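Local coordinates for protein esterase (Rhizomucor miehei CAU432, PDB 4WY8) that probably hydrolyses carboxylic esters as a fungal carboxylesterase of the alpha/beta hydrolase fold, at residues C174-Q188 against I244-I256. Sequence-based numbering, arbitrary orientation.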
loop_
_atom_site.group_PDB
_atom_site.type_symbol
_atom_site.label_atom_id
_atom_site.label_comp_id
_atom_site.label_asym_id
_atom_site.label_seq_id
_atom_site.Cartn_x
_atom_site.Cartn_y
_atom_site.Cartn_z
ATOM N N CYS A 174 6.958 10.556 -18.518
ATOM C CA CYS A 174 5.559 11.016 -18.531
ATOM C C CYS A 174 5.431 12.519 -18.844
ATOM O O CYS A 174 4.662 12.901 -19.760
ATOM C CB CYS A 174 4.868 10.707 -17.201
ATOM S SG CYS A 174 4.488 8.946 -17.029
ATOM N N ILE A 175 6.185 13.364 -18.125
ATOM C CA ILE A 175 6.129 14.813 -18.413
ATOM C C ILE A 175 6.477 15.109 -19.887
ATOM O O ILE A 175 5.832 15.933 -20.573
ATOM C CB ILE A 175 7.082 15.603 -17.530
ATOM C CG1 ILE A 175 6.784 15.329 -16.055
ATOM C CG2 ILE A 175 7.024 17.106 -17.867
ATOM C CD1 ILE A 175 7.887 15.832 -15.118
ATOM N N ARG A 176 7.503 14.428 -20.376
ATOM C CA ARG A 176 7.939 14.612 -21.748
ATOM C C ARG A 176 6.885 14.200 -22.783
ATOM O O ARG A 176 6.645 14.931 -23.739
ATOM C CB ARG A 176 9.230 13.843 -21.997
ATOM C CG ARG A 176 9.773 14.134 -23.358
ATOM C CD ARG A 176 10.307 15.564 -23.410
ATOM N NE ARG A 176 10.390 16.030 -24.786
ATOM C CZ ARG A 176 11.342 15.682 -25.640
ATOM N NH1 ARG A 176 12.317 14.864 -25.263
ATOM N NH2 ARG A 176 11.315 16.160 -26.874
ATOM N N ALA A 177 6.252 13.046 -22.591
ATOM C CA ALA A 177 5.211 12.617 -23.509
ATOM C C ALA A 177 4.048 13.616 -23.476
ATOM O O ALA A 177 3.426 13.890 -24.497
ATOM C CB ALA A 177 4.716 11.200 -23.160
ATOM N N LYS A 178 3.750 14.151 -22.298
ATOM C CA LYS A 178 2.717 15.183 -22.213
ATOM C C LYS A 178 3.083 16.390 -23.079
ATOM O O LYS A 178 2.252 16.908 -23.819
ATOM C CB LYS A 178 2.500 15.641 -20.774
ATOM C CG LYS A 178 1.535 16.835 -20.688
ATOM C CD LYS A 178 1.663 17.614 -19.391
ATOM C CE LYS A 178 0.760 18.843 -19.387
ATOM N NZ LYS A 178 0.894 19.636 -18.122
ATOM N N GLN A 179 4.331 16.837 -22.979
ATOM C CA GLN A 179 4.780 17.985 -23.779
ATOM C C GLN A 179 4.738 17.735 -25.302
ATOM O O GLN A 179 4.615 18.680 -26.090
ATOM C CB GLN A 179 6.176 18.412 -23.323
ATOM C CG GLN A 179 6.067 19.113 -21.971
ATOM C CD GLN A 179 7.307 19.869 -21.559
ATOM O OE1 GLN A 179 8.345 19.832 -22.241
ATOM N NE2 GLN A 179 7.201 20.591 -20.440
ATOM N N LEU A 180 4.852 16.476 -25.713
ATOM C CA LEU A 180 4.715 16.112 -27.130
ATOM C C LEU A 180 3.257 15.819 -27.547
ATOM O O LEU A 180 3.003 15.333 -28.649
ATOM C CB LEU A 180 5.608 14.915 -27.455
ATOM C CG LEU A 180 7.110 15.177 -27.724
ATOM C CD1 LEU A 180 7.747 16.304 -26.918
ATOM C CD2 LEU A 180 7.928 13.889 -27.624
ATOM N N GLY A 181 2.313 16.122 -26.661
ATOM C CA GLY A 181 0.899 15.937 -26.947
ATOM C C GLY A 181 0.460 14.489 -27.095
ATOM O O GLY A 181 -0.555 14.205 -27.727
ATOM N N LEU A 182 1.211 13.568 -26.501
ATOM C CA LEU A 182 0.885 12.146 -26.581
ATOM C C LEU A 182 0.032 11.671 -25.395
ATOM O O LEU A 182 0.232 12.089 -24.249
ATOM C CB LEU A 182 2.160 11.335 -26.652
ATOM C CG LEU A 182 3.105 11.910 -27.694
ATOM C CD1 LEU A 182 4.388 11.130 -27.716
ATOM C CD2 LEU A 182 2.421 11.858 -29.037
ATOM N N ASN A 183 -0.956 10.834 -25.679
ATOM C CA ASN A 183 -1.772 10.261 -24.626
ATOM C C ASN A 183 -1.598 8.757 -24.622
ATOM O O ASN A 183 -2.570 7.998 -24.542
ATOM C CB ASN A 183 -3.238 10.627 -24.815
ATOM C CG ASN A 183 -3.459 12.129 -24.868
ATOM O OD1 ASN A 183 -3.351 12.821 -23.846
ATOM N ND2 ASN A 183 -3.808 12.641 -26.053
ATOM N N ILE A 184 -0.348 8.327 -24.662
ATOM C CA ILE A 184 -0.052 6.925 -24.873
ATOM C C ILE A 184 0.337 6.174 -23.601
ATOM O O ILE A 184 0.402 4.952 -23.616
ATOM C CB ILE A 184 1.080 6.760 -25.886
ATOM C CG1 ILE A 184 2.346 7.474 -25.394
ATOM C CG2 ILE A 184 0.635 7.266 -27.258
ATOM C CD1 ILE A 184 3.571 7.271 -26.328
ATOM N N ILE A 185 0.569 6.895 -22.504
ATOM C CA ILE A 185 0.882 6.277 -21.216
ATOM C C ILE A 185 -0.324 6.344 -20.291
ATOM O O ILE A 185 -0.810 7.434 -19.996
ATOM C CB ILE A 185 2.090 6.977 -20.519
ATOM C CG1 ILE A 185 3.338 6.948 -21.405
ATOM C CG2 ILE A 185 2.407 6.317 -19.194
ATOM C CD1 ILE A 185 4.477 7.772 -20.838
ATOM N N LYS A 186 -0.815 5.189 -19.836
ATOM C CA LYS A 186 -2.024 5.142 -19.019
ATOM C C LYS A 186 -1.814 5.114 -17.521
ATOM O O LYS A 186 -2.785 5.177 -16.743
ATOM C CB LYS A 186 -2.871 3.913 -19.405
ATOM C CG LYS A 186 -3.057 3.739 -20.903
ATOM C CD LYS A 186 -3.737 4.974 -21.512
ATOM C CE LYS A 186 -3.855 4.833 -23.037
ATOM N NZ LYS A 186 -4.381 6.077 -23.684
ATOM N N GLY A 187 -0.571 4.961 -17.094
ATOM C CA GLY A 187 -0.292 4.869 -15.672
ATOM C C GLY A 187 1.197 4.935 -15.445
ATOM O O GLY A 187 1.992 4.519 -16.297
ATOM N N GLN A 188 1.588 5.457 -14.293
ATOM C CA GLN A 188 3.000 5.508 -13.968
ATOM C C GLN A 188 3.165 4.947 -12.562
ATOM O O GLN A 188 2.392 5.293 -11.661
ATOM C CB GLN A 188 3.539 6.950 -14.078
ATOM C CG GLN A 188 2.886 7.935 -13.130
ATOM C CD GLN A 188 3.352 9.381 -13.332
ATOM O OE1 GLN A 188 4.555 9.653 -13.400
ATOM N NE2 GLN A 188 2.391 10.327 -13.370
ATOM N N ILE A 244 3.340 23.345 -10.706
ATOM C CA ILE A 244 2.086 22.613 -10.675
ATOM C C ILE A 244 1.481 22.509 -12.078
ATOM O O ILE A 244 1.018 21.436 -12.494
ATOM C CB ILE A 244 1.094 23.300 -9.718
ATOM C CG1 ILE A 244 1.724 23.440 -8.332
ATOM C CG2 ILE A 244 -0.207 22.532 -9.639
ATOM C CD1 ILE A 244 2.267 22.107 -7.785
ATOM N N ASP A 245 1.529 23.601 -12.836
ATOM C CA ASP A 245 1.022 23.564 -14.209
ATOM C C ASP A 245 1.824 22.638 -15.126
ATOM O O ASP A 245 1.274 22.053 -16.068
ATOM C CB ASP A 245 0.984 24.974 -14.808
ATOM C CG ASP A 245 -0.357 25.665 -14.587
ATOM O OD1 ASP A 245 -0.767 25.842 -13.416
ATOM O OD2 ASP A 245 -1.002 26.028 -15.595
ATOM N N ASP A 246 3.126 22.532 -14.896
ATOM C CA ASP A 246 3.928 21.595 -15.675
ATOM C C ASP A 246 3.434 20.146 -15.498
ATOM O O ASP A 246 3.585 19.332 -16.391
ATOM C CB ASP A 246 5.401 21.689 -15.263
ATOM C CG ASP A 246 6.110 22.921 -15.842
ATOM O OD1 ASP A 246 5.678 23.457 -16.888
ATOM O OD2 ASP A 246 7.115 23.353 -15.229
ATOM N N LEU A 247 2.859 19.845 -14.329
ATOM C CA LEU A 247 2.560 18.469 -13.916
ATOM C C LEU A 247 1.077 18.080 -14.108
ATOM O O LEU A 247 0.680 16.941 -13.839
ATOM C CB LEU A 247 2.927 18.281 -12.436
ATOM C CG LEU A 247 4.424 18.402 -12.144
ATOM C CD1 LEU A 247 4.692 18.345 -10.648
ATOM C CD2 LEU A 247 5.215 17.369 -12.918
ATOM N N ARG A 248 0.264 19.025 -14.576
ATOM C CA ARG A 248 -1.156 18.773 -14.814
ATOM C C ARG A 248 -1.324 17.731 -15.908
ATOM O O ARG A 248 -0.446 17.584 -16.754
ATOM C CB ARG A 248 -1.857 20.070 -15.215
ATOM C CG ARG A 248 -1.856 21.094 -14.117
ATOM C CD ARG A 248 -2.841 22.217 -14.343
ATOM N NE ARG A 248 -2.767 23.157 -13.228
ATOM C CZ ARG A 248 -3.510 23.054 -12.135
ATOM N NH1 ARG A 248 -4.387 22.060 -12.041
ATOM N NH2 ARG A 248 -3.387 23.939 -11.150
ATOM N N VAL A 249 -2.472 17.054 -15.911
ATOM C CA VAL A 249 -2.798 16.006 -16.891
ATOM C C VAL A 249 -1.622 15.031 -17.144
ATOM O O VAL A 249 -1.188 14.766 -18.259
ATOM C CB VAL A 249 -3.391 16.685 -18.207
ATOM C CG1 VAL A 249 -4.106 17.990 -17.844
ATOM C CG2 VAL A 249 -2.374 16.980 -19.299
ATOM N N LEU A 250 -1.112 14.470 -16.055
ATOM C CA LEU A 250 -0.156 13.359 -16.149
ATOM C C LEU A 250 -0.885 12.028 -15.921
ATOM O O LEU A 250 -2.025 12.002 -15.407
ATOM C CB LEU A 250 0.975 13.547 -15.138
ATOM C CG LEU A 250 1.976 14.644 -15.494
ATOM C CD1 LEU A 250 3.089 14.691 -14.473
ATOM C CD2 LEU A 250 2.525 14.472 -16.889
ATOM N N PRO A 251 -0.238 10.907 -16.285
ATOM C CA PRO A 251 -0.964 9.643 -16.095
ATOM C C PRO A 251 -1.203 9.276 -14.630
ATOM O O PRO A 251 -0.435 9.653 -13.743
ATOM C CB PRO A 251 -0.068 8.614 -16.807
ATOM C CG PRO A 251 0.704 9.424 -17.819
ATOM C CD PRO A 251 0.972 10.737 -17.109
ATOM N N ARG A 252 -2.318 8.605 -14.384
ATOM C CA ARG A 252 -2.647 8.005 -13.081
ATOM C C ARG A 252 -1.386 7.391 -12.420
ATOM O O ARG A 252 -0.643 6.635 -13.060
ATOM C CB ARG A 252 -3.739 6.946 -13.292
ATOM C CG ARG A 252 -4.118 6.105 -12.094
ATOM C CD ARG A 252 -5.209 5.067 -12.495
ATOM N NE ARG A 252 -5.137 3.853 -11.675
ATOM C CZ ARG A 252 -5.751 3.716 -10.508
ATOM N NH1 ARG A 252 -6.488 4.716 -10.034
ATOM N NH2 ARG A 252 -5.620 2.589 -9.804
ATOM N N ALA A 253 -1.126 7.754 -11.167
ATOM C CA ALA A 253 0.184 7.500 -10.562
ATOM C C ALA A 253 0.118 6.728 -9.258
ATOM O O ALA A 253 -0.754 6.974 -8.419
ATOM C CB ALA A 253 0.901 8.817 -10.311
ATOM N N LEU A 254 1.079 5.824 -9.085
ATOM C CA LEU A 254 1.330 5.155 -7.805
ATOM C C LEU A 254 2.757 5.480 -7.383
ATOM O O LEU A 254 3.705 5.155 -8.091
ATOM C CB LEU A 254 1.107 3.640 -7.917
ATOM C CG LEU A 254 1.514 2.740 -6.729
ATOM C CD1 LEU A 254 0.740 3.091 -5.462
ATOM C CD2 LEU A 254 1.360 1.223 -7.065
ATOM N N VAL A 255 2.896 6.165 -6.249
ATOM C CA VAL A 255 4.199 6.582 -5.756
ATOM C C VAL A 255 4.457 5.855 -4.446
ATOM O O VAL A 255 3.694 6.002 -3.471
ATOM C CB VAL A 255 4.270 8.113 -5.551
ATOM C CG1 VAL A 255 5.696 8.561 -5.129
ATOM C CG2 VAL A 255 3.868 8.815 -6.830
ATOM N N ILE A 256 5.497 5.028 -4.442
ATOM C CA ILE A 256 5.823 4.217 -3.270
ATOM C C ILE A 256 7.142 4.670 -2.673
ATOM O O ILE A 256 8.158 4.727 -3.378
ATOM C CB ILE A 256 5.886 2.714 -3.632
ATOM C CG1 ILE A 256 4.501 2.216 -4.033
ATOM C CG2 ILE A 256 6.352 1.878 -2.443
ATOM C CD1 ILE A 256 4.562 0.943 -4.830
HETATM O O HOH W 1 -0.552 21.794 -18.695
HETATM O O HOH W 2 -4.438 8.240 -16.566
#
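Gln-188 and Pro-251 illustrate how a parallel strand pair in an alpha/beta hydrolase can be tied near the start of the second strand by a side-chain amide. Strand 253-258 enters the central sheet beside strand 188-191, and two backbone bonds set the register: Gln-188 N to Arg-252 O (2.8 Å) and Leu-254 N to Gln-188 O (2.9 Å). Gln-188 adds a third. Its CG sits between its own backbone N and carbonyl carbon (chi1 62°), which lays the extended chain over Ala-253 CB, and NE2 reaches Pro-251 O at 2.9 Å in a nearly straight bond (164° at the hydrogen), with the acceptor close to the amide plane of Gln-188. Packing is tightest here: the Pro-251 ring packs against Cys-174 and Ile-185, its CG 3.8 Å from Ile-185 CG2 and its CD facing the cysteine sulfur. Farther along helix 165-179, Ile-175 CD1 meets Leu-247 CD2 at 3.8 Å, Leu-250 crosses Ile-175 at a slant, and Tyr-270 of helix 264-276 touches both Ile-175 and Leu-247.

The other end, with Asp-245 and Val-249 exposed and Lys-178 partly so, lies nearer solvent. Lys-178, extended from a CG anti to the backbone N, passes Val-249 CG2 and delivers NZ to Arg-248 O at 2.8 Å, approaching from 35° outside the carbonyl plane; a weaker bond goes to Asp-246 O, and a water links NZ to Asp-245 O. The partial negative charge of these carbonyl oxygens would be expected to favour the protonated amine, whereas the Gln-188 amide and the backbone bonds join the strands through neutral groups.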